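Local coordinates for protein peroxinectin A (Dictyostelium discoideum, PDB 6ERC) that uses hydrogen peroxide to oxidise phenolic donors, and has iodide and thiocyanate peroxidase activity, as a secreted, heme-containing peroxidase of a social amoeba, at residues Q142-G147 and A290-E295; G347-E352 and G502-N507; Q408-I413 and D431-Y436. One frame throughout, in Å; residues are numbered along the deposited sequence.

Interaction 1. Residues Q142-G147 and A290-E295; sequences QINSLG and AQVSNE. With NA (sodium ion), chain K.
The side-chain amides of Gln142 and Asn294 stand nearly perpendicular, their planes 81° apart, so they meet through their polar atoms and do not stack. Asn294 ND2 donates to Gln142 OE1 at 3.1 Å, reaching it in the carbonyl plane on a lone pair. The bond is bent, 138° at the hydrogen, and Gln142 OE1 lies tilted from the plane of the Asn294 amide; ND2 also bonds to Glu141 OE1. At the other end of the Asn294 amide, OD1 accepts from His390 ND1, and these bonds together fix the rotation of the group.

A second crossed pair follows along the strand. Asn144 and Gln291 run antiparallel alongside one another, their amides again almost perpendicular. Gln291 NE2 comes alongside Asn144, 3.7 Å from CB and 3.8 Å from ND2, instead of lying over its amide. With its CG anti to the backbone N (chi1 -172°), Asn144 extends toward segment 290-295, and ND2 approaches Val292 CG2 to 4.1 Å. The polar ends of this pair look elsewhere: Asn144 OD1 accepts from Leu85 N, and Gln291 OE1 pairs with Thr24 OG1. Gln291 NE2 also donates, at 3.2 Å, to a water that in turn donates a hydrogen bond to Leu146 O, at a doubtfully short distance, and so bridges the loop after the strand to segment 290-295.

One residue further on, Gly147 O binds the sodium ion at 2.6 Å, joined there by Asn82 O, Tyr149 O, Asp151 OD1 and Asn153 OD1. These buried amides thus fasten the end of strand 139-144 to the start of helix 294-300 and the loop leading into it, beside the cation site. Asn82 directly follows His81, the predicted proton acceptor, consistent with the pairing of distal histidine and neighbouring cation site known in animal heme peroxidases.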
loop_
_atom_site.group_PDB
_atom_site.type_symbol
_atom_site.label_atom_id
_atom_site.label_comp_id
_atom_site.label_asym_id
_atom_site.label_seq_id
_atom_site.Cartn_x
_atom_site.Cartn_y
_atom_site.Cartn_z
ATOM N N GLN A 142 5.858 -17.150 -0.236
ATOM C CA GLN A 142 4.696 -16.467 0.305
ATOM C C GLN A 142 3.651 -16.221 -0.780
ATOM O O GLN A 142 3.962 -16.112 -1.973
ATOM C CB GLN A 142 5.094 -15.139 0.965
ATOM C CG GLN A 142 5.636 -15.272 2.389
ATOM C CD GLN A 142 7.046 -15.835 2.438
ATOM O OE1 GLN A 142 7.892 -15.497 1.612
ATOM N NE2 GLN A 142 7.302 -16.697 3.412
ATOM N N ILE A 143 2.392 -16.146 -0.347
ATOM C CA ILE A 143 1.236 -16.085 -1.248
ATOM C C ILE A 143 0.682 -14.668 -1.259
ATOM O O ILE A 143 0.411 -14.086 -0.200
ATOM C CB ILE A 143 0.143 -17.105 -0.844
ATOM C CG1 ILE A 143 0.559 -18.547 -1.235
ATOM C CG2 ILE A 143 -1.203 -16.718 -1.492
ATOM C CD1 ILE A 143 0.103 -18.994 -2.631
ATOM N N ASN A 144 0.519 -14.118 -2.458
ATOM C CA ASN A 144 -0.142 -12.830 -2.640
ATOM C C ASN A 144 -1.650 -13.053 -2.688
ATOM O O ASN A 144 -2.177 -13.594 -3.668
ATOM C CB ASN A 144 0.336 -12.132 -3.916
ATOM C CG ASN A 144 -0.187 -10.713 -4.034
ATOM O OD1 ASN A 144 -0.887 -10.225 -3.147
ATOM N ND2 ASN A 144 0.158 -10.043 -5.115
ATOM N N SER A 145 -2.345 -12.637 -1.635
ATOM C CA SER A 145 -3.800 -12.768 -1.572
ATOM C C SER A 145 -4.518 -11.616 -2.267
ATOM O O SER A 145 -5.531 -11.113 -1.773
ATOM C CB SER A 145 -4.238 -12.889 -0.114
ATOM O OG SER A 145 -3.794 -14.113 0.448
ATOM N N LEU A 146 -4.010 -11.188 -3.419
ATOM C CA LEU A 146 -4.590 -10.085 -4.167
ATOM C C LEU A 146 -4.048 -10.136 -5.587
ATOM O O LEU A 146 -2.927 -10.596 -5.818
ATOM C CB LEU A 146 -4.262 -8.736 -3.519
ATOM C CG LEU A 146 -5.353 -7.670 -3.558
ATOM C CD1 LEU A 146 -6.480 -8.013 -2.597
ATOM C CD2 LEU A 146 -4.766 -6.312 -3.229
ATOM N N GLY A 147 -4.855 -9.666 -6.536
ATOM C CA GLY A 147 -4.417 -9.599 -7.915
ATOM C C GLY A 147 -3.254 -8.642 -8.085
ATOM O O GLY A 147 -3.289 -7.519 -7.575
ATOM N N ALA A 290 3.944 -9.762 -14.491
ATOM C CA ALA A 290 3.529 -8.624 -13.682
ATOM C C ALA A 290 3.404 -8.953 -12.201
ATOM O O ALA A 290 3.158 -8.042 -11.403
ATOM C CB ALA A 290 2.190 -8.087 -14.193
ATOM N N GLN A 291 3.562 -10.221 -11.817
ATOM C CA GLN A 291 3.424 -10.620 -10.423
ATOM C C GLN A 291 4.315 -9.764 -9.530
ATOM O O GLN A 291 5.432 -9.402 -9.906
ATOM C CB GLN A 291 3.782 -12.100 -10.267
ATOM C CG GLN A 291 3.554 -12.670 -8.874
ATOM C CD GLN A 291 2.094 -12.941 -8.580
ATOM O OE1 GLN A 291 1.325 -13.300 -9.473
ATOM N NE2 GLN A 291 1.703 -12.775 -7.323
ATOM N N VAL A 292 3.808 -9.439 -8.339
ATOM C CA VAL A 292 4.556 -8.598 -7.413
ATOM C C VAL A 292 5.744 -9.373 -6.856
ATOM O O VAL A 292 5.666 -10.585 -6.616
ATOM C CB VAL A 292 3.641 -8.098 -6.282
ATOM C CG1 VAL A 292 4.444 -7.318 -5.235
ATOM C CG2 VAL A 292 2.519 -7.238 -6.844
ATOM N N SER A 293 6.854 -8.674 -6.644
ATOM C CA SER A 293 8.033 -9.278 -6.046
ATOM C C SER A 293 7.944 -9.211 -4.529
ATOM O O SER A 293 7.387 -8.271 -3.955
ATOM C CB SER A 293 9.308 -8.576 -6.515
ATOM O OG SER A 293 9.396 -7.276 -5.960
ATOM N N ASN A 294 8.513 -10.227 -3.879
ATOM C CA ASN A 294 8.470 -10.291 -2.424
ATOM C C ASN A 294 9.187 -9.107 -1.795
ATOM O O ASN A 294 8.758 -8.605 -0.749
ATOM C CB ASN A 294 9.087 -11.604 -1.946
ATOM C CG ASN A 294 8.511 -12.070 -0.632
ATOM O OD1 ASN A 294 8.480 -11.322 0.346
ATOM N ND2 ASN A 294 8.034 -13.309 -0.604
ATOM N N GLU A 295 10.267 -8.638 -2.419
ATOM C CA GLU A 295 11.016 -7.520 -1.860
ATOM C C GLU A 295 10.272 -6.204 -2.038
ATOM O O GLU A 295 10.410 -5.302 -1.206
ATOM C CB GLU A 295 12.398 -7.432 -2.508
ATOM C CG GLU A 295 13.269 -8.670 -2.320
ATOM C CD GLU A 295 12.907 -9.796 -3.276
ATOM O OE1 GLU A 295 11.862 -9.694 -3.953
ATOM O OE2 GLU A 295 13.672 -10.781 -3.352
HETATM NA NA NA K . -5.168 -5.820 -8.285
HETATM O O HOH W 1 -1.414 -12.015 -7.150
#

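Interaction 2. Residues G347-E352 and G502-N507; sequences GLIINE and GYVQPN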
loop_
_atom_site.group_PDB
_atom_site.type_symbol
_atom_site.label_atom_id
_atom_site.label_comp_id
_atom_site.label_asym_id
_atom_site.label_seq_id
_atom_site.Cartn_x
_atom_site.Cartn_y
_atom_site.Cartn_z
ATOM N N GLY A 347 -7.224 19.156 3.566
ATOM C CA GLY A 347 -6.059 18.962 4.412
ATOM C C GLY A 347 -4.988 18.114 3.750
ATOM O O GLY A 347 -3.795 18.404 3.867
ATOM N N LEU A 348 -5.398 17.061 3.041
ATOM C CA LEU A 348 -4.430 16.135 2.461
ATOM C C LEU A 348 -3.545 16.820 1.426
ATOM O O LEU A 348 -2.353 16.508 1.317
ATOM C CB LEU A 348 -5.155 14.947 1.830
ATOM C CG LEU A 348 -5.907 14.006 2.771
ATOM C CD1 LEU A 348 -6.663 12.970 1.955
ATOM C CD2 LEU A 348 -4.963 13.328 3.751
ATOM N N ILE A 349 -4.109 17.747 0.647
ATOM C CA ILE A 349 -3.357 18.362 -0.442
ATOM C C ILE A 349 -2.536 19.567 0.005
ATOM O O ILE A 349 -1.630 19.990 -0.727
ATOM C CB ILE A 349 -4.286 18.784 -1.598
ATOM C CG1 ILE A 349 -5.239 19.907 -1.163
ATOM C CG2 ILE A 349 -5.066 17.581 -2.111
ATOM C CD1 ILE A 349 -6.040 20.513 -2.304
ATOM N N ILE A 350 -2.821 20.130 1.178
ATOM C CA ILE A 350 -2.122 21.325 1.641
ATOM C C ILE A 350 -1.055 20.947 2.663
ATOM O O ILE A 350 -0.009 21.600 2.750
ATOM C CB ILE A 350 -3.115 22.351 2.230
ATOM C CG1 ILE A 350 -2.468 23.734 2.329
ATOM C CG2 ILE A 350 -3.622 21.916 3.606
ATOM C CD1 ILE A 350 -2.326 24.445 0.999
ATOM N N ASN A 351 -1.306 19.893 3.436
ATOM C CA ASN A 351 -0.450 19.557 4.567
ATOM C C ASN A 351 0.757 18.740 4.112
ATOM O O ASN A 351 0.613 17.751 3.386
ATOM C CB ASN A 351 -1.249 18.783 5.615
ATOM C CG ASN A 351 -0.475 18.568 6.898
ATOM O OD1 ASN A 351 0.408 19.353 7.245
ATOM N ND2 ASN A 351 -0.804 17.500 7.612
ATOM N N GLU A 352 1.947 19.153 4.547
ATOM C CA GLU A 352 3.177 18.466 4.178
ATOM C C GLU A 352 3.350 17.203 5.013
ATOM O O GLU A 352 3.073 17.196 6.216
ATOM C CB GLU A 352 4.383 19.385 4.370
ATOM C CG GLU A 352 5.653 18.886 3.699
ATOM C CD GLU A 352 6.872 19.720 4.057
ATOM O OE1 GLU A 352 7.365 19.601 5.203
ATOM O OE2 GLU A 352 7.331 20.498 3.192
ATOM N N GLY A 502 -12.677 24.308 -3.193
ATOM C CA GLY A 502 -11.726 25.395 -3.061
ATOM C C GLY A 502 -10.543 25.221 -3.989
ATOM O O GLY A 502 -10.546 24.403 -4.914
ATOM N N TYR A 503 -9.502 26.006 -3.729
ATOM C CA TYR A 503 -8.321 25.957 -4.580
ATOM C C TYR A 503 -7.632 24.602 -4.478
ATOM O O TYR A 503 -7.462 24.046 -3.389
ATOM C CB TYR A 503 -7.329 27.059 -4.218
ATOM C CG TYR A 503 -6.041 26.912 -4.994
ATOM C CD1 TYR A 503 -5.975 27.265 -6.335
ATOM C CD2 TYR A 503 -4.902 26.388 -4.398
ATOM C CE1 TYR A 503 -4.808 27.119 -7.057
ATOM C CE2 TYR A 503 -3.728 26.237 -5.112
ATOM C CZ TYR A 503 -3.689 26.604 -6.442
ATOM O OH TYR A 503 -2.523 26.457 -7.160
ATOM N N VAL A 504 -7.218 24.080 -5.630
ATOM C CA VAL A 504 -6.539 22.794 -5.724
ATOM C C VAL A 504 -5.378 22.953 -6.695
ATOM O O VAL A 504 -5.588 23.287 -7.867
ATOM C CB VAL A 504 -7.483 21.675 -6.200
ATOM C CG1 VAL A 504 -6.732 20.358 -6.337
ATOM C CG2 VAL A 504 -8.651 21.528 -5.241
ATOM N N GLN A 505 -4.158 22.711 -6.216
ATOM C CA GLN A 505 -2.987 22.817 -7.068
ATOM C C GLN A 505 -3.015 21.733 -8.145
ATOM O O GLN A 505 -3.655 20.693 -7.978
ATOM C CB GLN A 505 -1.706 22.709 -6.237
ATOM C CG GLN A 505 -1.445 21.343 -5.609
ATOM C CD GLN A 505 -1.918 21.249 -4.175
ATOM O OE1 GLN A 505 -2.883 21.901 -3.775
ATOM N NE2 GLN A 505 -1.229 20.434 -3.385
ATOM N N PRO A 506 -2.327 21.958 -9.270
ATOM C CA PRO A 506 -2.336 20.939 -10.336
ATOM C C PRO A 506 -1.728 19.613 -9.912
ATOM O O PRO A 506 -2.267 18.555 -10.257
ATOM C CB PRO A 506 -1.532 21.605 -11.463
ATOM C CG PRO A 506 -0.749 22.694 -10.805
ATOM C CD PRO A 506 -1.584 23.166 -9.665
ATOM N N ASN A 507 -0.619 19.638 -9.178
ATOM C CA ASN A 507 0.022 18.426 -8.671
ATOM C C ASN A 507 -0.232 18.358 -7.171
ATOM O O ASN A 507 0.491 18.973 -6.382
ATOM C CB ASN A 507 1.514 18.420 -8.978
ATOM C CG ASN A 507 2.187 17.131 -8.553
ATOM O OD1 ASN A 507 1.524 16.131 -8.274
ATOM N ND2 ASN A 507 3.512 17.145 -8.508
#
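Two side chains with the same first torsion bring Gln505 and Ile349 together: in each, the carbon leading to the tip (CG of Gln505, chi1 68°, and CG1 of Ile349) sits between the backbone N and the carbonyl carbon. The glutamine then bends at its second torsion, so that its amide comes back past the isoleucine running the other way. NE2 of Gln505 donates to Ile349 O over 2.7 Å in a nearly straight bond, 168° at the hydrogen. The acceptor lies in the plane of the glutamine amide, while the donor is tilted 26° from the carbonyl plane of Ile349.

The terminal methyl of Ile349 completes the contact: CD1 packs on Val504 CG2 at 4.1 Å and also borders Gln505 OE1 (3.7 Å) and Tyr503 O (4.0 Å). Val504 also touches Ala491 and Lys495 of helix 490-497, and Ile349 touches Met71 of helix 70-80.

A primary amide has two N-H groups, consistent with NE2 also making a weak bond to Arg510 O. One nitrogen thus links, in part through that weak bond, a carbonyl near the end of helix 342-350 with the chain's C-terminal tail.

Interaction 3. Residues Q408-I413 and D431-Y436; sequences QTWSDI and DDIDSY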
loop_
_atom_site.group_PDB
_atom_site.type_symbol
_atom_site.label_atom_id
_atom_site.label_comp_id
_atom_site.label_asym_id
_atom_site.label_seq_id
_atom_site.Cartn_x
_atom_site.Cartn_y
_atom_site.Cartn_z
ATOM N N GLN A 408 30.871 -0.838 2.791
ATOM C CA GLN A 408 31.993 -1.283 3.604
ATOM C C GLN A 408 31.961 -0.750 5.027
ATOM O O GLN A 408 32.379 -1.461 5.943
ATOM C CB GLN A 408 33.319 -0.876 2.947
ATOM C CG GLN A 408 33.631 -1.638 1.664
ATOM C CD GLN A 408 35.055 -1.410 1.178
ATOM O OE1 GLN A 408 35.687 -0.407 1.515
ATOM N NE2 GLN A 408 35.569 -2.349 0.389
ATOM N N THR A 409 31.477 0.471 5.242
ATOM C CA THR A 409 31.372 1.035 6.580
ATOM C C THR A 409 30.049 1.774 6.712
ATOM O O THR A 409 29.300 1.939 5.744
ATOM C CB THR A 409 32.544 1.975 6.903
ATOM O OG1 THR A 409 32.316 2.615 8.166
ATOM C CG2 THR A 409 32.712 3.035 5.827
ATOM N N TRP A 410 29.771 2.228 7.935
ATOM C CA TRP A 410 28.492 2.876 8.209
ATOM C C TRP A 410 28.353 4.166 7.414
ATOM O O TRP A 410 27.254 4.509 6.960
ATOM C CB TRP A 410 28.353 3.154 9.705
ATOM C CG TRP A 410 28.687 1.980 10.576
ATOM C CD1 TRP A 410 29.876 1.735 11.199
ATOM C CD2 TRP A 410 27.822 0.889 10.921
ATOM N NE1 TRP A 410 29.806 0.562 11.910
ATOM C CE2 TRP A 410 28.556 0.023 11.756
ATOM C CE3 TRP A 410 26.501 0.561 10.605
ATOM C CZ2 TRP A 410 28.013 -1.149 12.279
ATOM C CZ3 TRP A 410 25.964 -0.605 11.126
ATOM C CH2 TRP A 410 26.719 -1.443 11.953
ATOM N N SER A 411 29.457 4.892 7.229
ATOM C CA SER A 411 29.390 6.163 6.518
ATOM C C SER A 411 28.968 5.974 5.068
ATOM O O SER A 411 28.409 6.897 4.464
ATOM C CB SER A 411 30.739 6.877 6.582
ATOM O OG SER A 411 31.731 6.147 5.885
ATOM N N ASP A 412 29.227 4.800 4.487
ATOM C CA ASP A 412 28.800 4.564 3.113
ATOM C C ASP A 412 27.285 4.631 2.984
ATOM O O ASP A 412 26.768 4.953 1.909
ATOM C CB ASP A 412 29.307 3.211 2.614
ATOM C CG ASP A 412 30.819 3.136 2.567
ATOM O OD1 ASP A 412 31.390 2.293 3.286
ATOM O OD2 ASP A 412 31.437 3.923 1.818
ATOM N N ILE A 413 26.562 4.339 4.065
ATOM C CA ILE A 413 25.104 4.375 4.017
ATOM C C ILE A 413 24.593 5.805 4.159
ATOM O O ILE A 413 23.643 6.204 3.477
ATOM C CB ILE A 413 24.518 3.454 5.103
ATOM C CG1 ILE A 413 25.022 2.020 4.917
ATOM C CG2 ILE A 413 22.993 3.477 5.055
ATOM C CD1 ILE A 413 24.762 1.128 6.106
ATOM N N ASP A 431 26.872 -5.915 7.426
ATOM C CA ASP A 431 26.302 -7.112 6.821
ATOM C C ASP A 431 25.247 -7.775 7.699
ATOM O O ASP A 431 24.700 -8.810 7.301
ATOM C CB ASP A 431 27.416 -8.108 6.501
ATOM C CG ASP A 431 28.345 -7.610 5.406
ATOM O OD1 ASP A 431 27.869 -7.404 4.269
ATOM O OD2 ASP A 431 29.549 -7.417 5.682
ATOM N N ASP A 432 24.959 -7.221 8.878
ATOM C CA ASP A 432 23.863 -7.681 9.720
ATOM C C ASP A 432 22.635 -6.789 9.623
ATOM O O ASP A 432 21.601 -7.115 10.217
ATOM C CB ASP A 432 24.311 -7.755 11.185
ATOM C CG ASP A 432 25.528 -8.630 11.383
ATOM O OD1 ASP A 432 25.708 -9.589 10.602
ATOM O OD2 ASP A 432 26.303 -8.360 12.324
ATOM N N ILE A 433 22.720 -5.675 8.896
ATOM C CA ILE A 433 21.608 -4.736 8.823
ATOM C C ILE A 433 20.446 -5.370 8.074
ATOM O O ILE A 433 20.629 -6.015 7.033
ATOM C CB ILE A 433 22.055 -3.428 8.146
ATOM C CG1 ILE A 433 23.222 -2.796 8.916
ATOM C CG2 ILE A 433 20.899 -2.449 8.075
ATOM C CD1 ILE A 433 23.859 -1.611 8.215
ATOM N N ASP A 434 19.238 -5.194 8.605
ATOM C CA ASP A 434 18.036 -5.599 7.888
ATOM C C ASP A 434 17.849 -4.728 6.650
ATOM O O ASP A 434 17.975 -3.501 6.721
ATOM C CB ASP A 434 16.811 -5.488 8.797
ATOM C CG ASP A 434 16.642 -6.688 9.705
ATOM O OD1 ASP A 434 16.537 -7.815 9.180
ATOM O OD2 ASP A 434 16.612 -6.508 10.940
ATOM N N SER A 435 17.541 -5.360 5.514
ATOM C CA SER A 435 17.364 -4.609 4.274
ATOM C C SER A 435 16.389 -3.452 4.456
ATOM O O SER A 435 16.588 -2.368 3.896
ATOM C CB SER A 435 16.879 -5.539 3.161
ATOM O OG SER A 435 17.933 -6.358 2.688
ATOM N N TYR A 436 15.335 -3.659 5.246
ATOM C CA TYR A 436 14.327 -2.619 5.429
ATOM C C TYR A 436 14.923 -1.374 6.077
ATOM O O TYR A 436 14.699 -0.251 5.609
ATOM C CB TYR A 436 13.167 -3.164 6.262
ATOM C CG TYR A 436 12.065 -2.158 6.508
ATOM C CD1 TYR A 436 11.421 -1.529 5.450
ATOM C CD2 TYR A 436 11.660 -1.849 7.800
ATOM C CE1 TYR A 436 10.411 -0.611 5.673
ATOM C CE2 TYR A 436 10.650 -0.935 8.032
ATOM C CZ TYR A 436 10.029 -0.321 6.967
ATOM O OH TYR A 436 9.024 0.588 7.199
#
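Ile433 CD1 touches both Trp410 and Ile413, joining two short elements of the largely helical animal heme peroxidase fold: the short, loosely formed helix 410-413 and the connection that runs into helix 435-441. The contact is small and wholly apolar.

Ile413 and Ile433 adopt the same shape. In both, CG1 lies opposite the carbonyl carbon, beside the backbone N (chi1 -58° in each), and the chain then continues extended to CD1. Two such arms reach toward one another tip to tip, and their CD1 methyls meet at 3.6 Å. Their CG2 branches play no part in the contact.

Trp410 comes in from the flank. Its first torsion (chi1 -48°) also sets CG opposite the carbonyl carbon, and the indole stands roughly crosswise to its stem at chi2 97°, which carries the six-membered ring toward Ile433. The touching corner is CZ3, 3.7 Å from Ile433 CD1 and 4.1 Å from its CG1, with CE3 a little farther from CD1 at 4.2 Å. The methyl approaches the ring obliquely. Elsewhere the indole rests on Val430 and on Leu423 and Lys424 of helix 417-426, while Tyr395 touches both isoleucines, so neighbouring elements cover much of the cluster, with Trp410 still partly exposed.

The spacing of Trp410 and Ile413 follows from the helical turn, closed by Ile413 N donating to Trp410 O at 3.0 Å, which places both side chains within reach of a single methyl. The start of that turn is secured by the carboxylate of Asp412. Its OD1 takes two backbone N-H groups: Gln408 N, 3.2 Å away, meets it from above the carboxylate plane, whereas Thr409 N arrives nearly in line with the C-O bond of OD1 at 2.7 Å.

In the fold
Only interaction 1 lies near the active site: the side chain of Asn144 is about 6 Å from the heme, about 7 Å from that of Arg213, the predicted transition-state stabiliser, and about 10 Å from that of His81, the predicted proton acceptor. Interaction 2 is on the opposite side of the chain's centre, its own centre 33 Å from that of interaction 1, and interaction 3 is 27 Å away, centre to centre. Neither borders an annotated site. Although the nearest atoms of interactions 1 and 3 come within about 7 Å, they do not touch. Along the sequence, interaction 1 closes before the others open, whereas interaction 3 is a local contact nested inside the long loop that interaction 2 closes.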